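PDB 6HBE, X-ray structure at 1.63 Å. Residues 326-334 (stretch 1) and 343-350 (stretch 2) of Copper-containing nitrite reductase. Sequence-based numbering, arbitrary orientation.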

# COMPACT_ATOMS: atom_id res chain seq x y z
N ARG C 326 -24.70 -11.81 7.34
CA ARG C 326 -25.94 -12.04 8.12
C ARG C 326 -25.80 -11.44 9.51
O ARG C 326 -24.93 -11.85 10.30
N VAL C 327 -26.66 -10.47 9.80
CA VAL C 327 -26.68 -9.73 11.06
C VAL C 327 -27.70 -10.37 12.04
O VAL C 327 -28.81 -10.71 11.63
N PRO C 328 -27.33 -10.55 13.33
CA PRO C 328 -28.34 -10.90 14.34
C PRO C 328 -29.11 -9.66 14.80
O PRO C 328 -28.70 -8.53 14.48
N LEU C 329 -30.21 -9.84 15.52
CA LEU C 329 -31.02 -8.71 16.00
C LEU C 329 -30.19 -7.85 16.96
O LEU C 329 -29.52 -8.39 17.85
N ASP C 330 -30.20 -6.53 16.74
CA ASP C 330 -29.50 -5.56 17.60
C ASP C 330 -29.97 -5.81 19.04
O ASP C 330 -31.18 -5.97 19.27
N PRO C 331 -29.03 -5.88 20.01
CA PRO C 331 -29.44 -6.05 21.42
C PRO C 331 -30.52 -5.04 21.90
O PRO C 331 -31.37 -5.39 22.72
N ALA C 332 -30.48 -3.81 21.38
CA ALA C 332 -31.48 -2.78 21.68
C ALA C 332 -32.88 -3.08 21.13
O ALA C 332 -33.87 -2.58 21.68
N LEU C 333 -32.96 -3.85 20.05
CA LEU C 333 -34.25 -4.37 19.56
C LEU C 333 -34.68 -5.66 20.27
O LEU C 333 -35.87 -5.85 20.50
N ALA C 334 -33.73 -6.52 20.61
CA ALA C 334 -34.03 -7.80 21.27
C ALA C 334 -34.86 -7.61 22.56
O ALA C 334 -35.76 -8.39 22.86
N ALA C 343 -34.10 4.12 27.20
CA ALA C 343 -33.67 2.96 26.42
C ALA C 343 -32.78 3.36 25.22
O ALA C 343 -32.92 4.47 24.69
N LEU C 344 -31.87 2.47 24.82
CA LEU C 344 -30.99 2.71 23.64
C LEU C 344 -31.74 2.47 22.35
O LEU C 344 -32.57 1.56 22.27
N GLU C 345 -31.43 3.28 21.33
CA GLU C 345 -31.92 3.09 19.97
C GLU C 345 -31.04 2.06 19.25
O GLU C 345 -29.84 2.01 19.53
N PRO C 346 -31.60 1.27 18.33
CA PRO C 346 -30.75 0.34 17.58
C PRO C 346 -29.83 1.09 16.63
O PRO C 346 -30.18 2.19 16.17
N LEU C 347 -28.65 0.52 16.38
CA LEU C 347 -27.72 1.13 15.42
C LEU C 347 -28.15 0.69 14.02
O LEU C 347 -28.48 -0.48 13.82
N PRO C 348 -28.16 1.60 13.04
CA PRO C 348 -28.49 1.16 11.68
C PRO C 348 -27.41 0.21 11.10
O PRO C 348 -26.28 0.18 11.60
N VAL C 349 -27.78 -0.57 10.09
CA VAL C 349 -26.87 -1.47 9.39
C VAL C 349 -26.46 -0.74 8.11
O VAL C 349 -27.31 -0.31 7.33
N THR C 350 -25.15 -0.56 7.91
CA THR C 350 -24.64 0.24 6.80
C THR C 350 -24.49 -0.55 5.48
O THR C 350 -23.90 -1.64 5.46

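Asp330 organizes this contact. Its CA-to-CB bond points toward the second stretch, and chi1 near t (-169°) with chi2 at -62° lets the two carboxylate oxygens serve different backbones. OD1 of Asp330 accepts from Ala332 N at 2.9 Å, capping the helix that starts at Pro331, while Asp330 OD2 accepts from Leu347 N across the gap at 3.0 Å. Aspartate suits an N-cap because its short side chain can reach back to a free amide of the first turn. A water donates to Asp330 OD2 (2.8 Å) and to Leu347 O (3.1 Å), so both polar backbone atoms of Leu347 are tied to this carboxylate, one directly and one through water.

Beyond this carboxylate the side-chain contacts are largely apolar. Ala332 points toward the second stretch, and its small methyl fits closely against the backbone, with Ala332 CB 3.5 Å from Leu344 O and 4.2 Å from Leu344 CB; Leu344 itself is m, t. The CA-to-CB bond of Leu333 runs sideways to the second stretch, but its end comes nearer: with chi1 at m, Leu333 CG lies 3.8 Å from Pro346 CB; chi2 is t. The compact Pro346 ring is C-gamma endo, and Pro346 CB lies 3.9 Å from Asp330 CG. Farther along, Val327 and Val349, both t, point toward each other's stretch and meet through Val327 CG2 and Val349 CG1 at 4.2 Å.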

# COMPACT_ATOMS: atom_id res chain seq x y z
CB ARG C 326 -26.27 -13.53 8.22
CG ARG C 326 -27.64 -13.83 8.87
CD ARG C 326 -27.93 -15.32 8.85
NE ARG C 326 -28.13 -15.80 7.48
CZ ARG C 326 -28.27 -17.08 7.13
NH1 ARG C 326 -28.27 -18.05 8.03
NH2 ARG C 326 -28.43 -17.38 5.84
CB VAL C 327 -27.06 -8.27 10.75
CG1 VAL C 327 -27.23 -7.45 12.02
CG2 VAL C 327 -26.00 -7.63 9.84
CB PRO C 328 -27.50 -11.49 15.49
CG PRO C 328 -26.20 -10.75 15.38
CD PRO C 328 -25.97 -10.48 13.91
CB LEU C 329 -32.31 -9.24 16.68
CG LEU C 329 -33.52 -8.32 16.87
CD1 LEU C 329 -34.03 -7.73 15.57
CD2 LEU C 329 -34.63 -9.08 17.58
CB ASP C 330 -29.82 -4.12 17.17
CG ASP C 330 -28.92 -3.06 17.84
OD1 ASP C 330 -28.94 -2.90 19.09
OD2 ASP C 330 -28.23 -2.32 17.10
CB PRO C 331 -28.12 -5.87 22.20
CG PRO C 331 -27.02 -6.16 21.22
CD PRO C 331 -27.56 -5.83 19.85
CB ALA C 332 -31.00 -1.41 21.20
CB LEU C 333 -34.22 -4.63 18.04
CG LEU C 333 -34.18 -3.42 17.10
CD1 LEU C 333 -33.94 -3.86 15.66
CD2 LEU C 333 -35.45 -2.58 17.21
CB ALA C 334 -32.75 -8.55 21.59
CB ALA C 343 -34.88 2.15 25.97
CB LEU C 344 -29.77 1.79 23.64
CG LEU C 344 -28.66 2.02 24.67
CD1 LEU C 344 -27.54 1.02 24.43
CD2 LEU C 344 -28.13 3.45 24.61
CB GLU C 345 -31.85 4.41 19.18
CG GLU C 345 -32.65 5.58 19.75
CD GLU C 345 -34.15 5.51 19.46
OE1 GLU C 345 -34.83 6.52 19.71
OE2 GLU C 345 -34.65 4.46 18.99
CB PRO C 346 -31.74 -0.54 16.82
CG PRO C 346 -32.99 0.27 16.72
CD PRO C 346 -33.02 1.14 17.94
CB LEU C 347 -26.27 0.69 15.71
CG LEU C 347 -25.60 1.34 16.92
CD1 LEU C 347 -24.26 0.65 17.19
CD2 LEU C 347 -25.42 2.84 16.71
CB PRO C 348 -28.54 2.45 10.90
CG PRO C 348 -27.60 3.35 11.60
CD PRO C 348 -27.65 2.98 13.05
CB VAL C 349 -27.55 -2.83 9.14
CG1 VAL C 349 -26.65 -3.76 8.34
CG2 VAL C 349 -27.93 -3.49 10.47
CB THR C 350 -23.29 0.88 7.18
OG1 THR C 350 -23.45 1.71 8.33
CG2 THR C 350 -22.75 1.75 6.07
O HOH W 1 -27.66 -3.34 14.52
O HOH W 2 -33.26 -0.70 24.07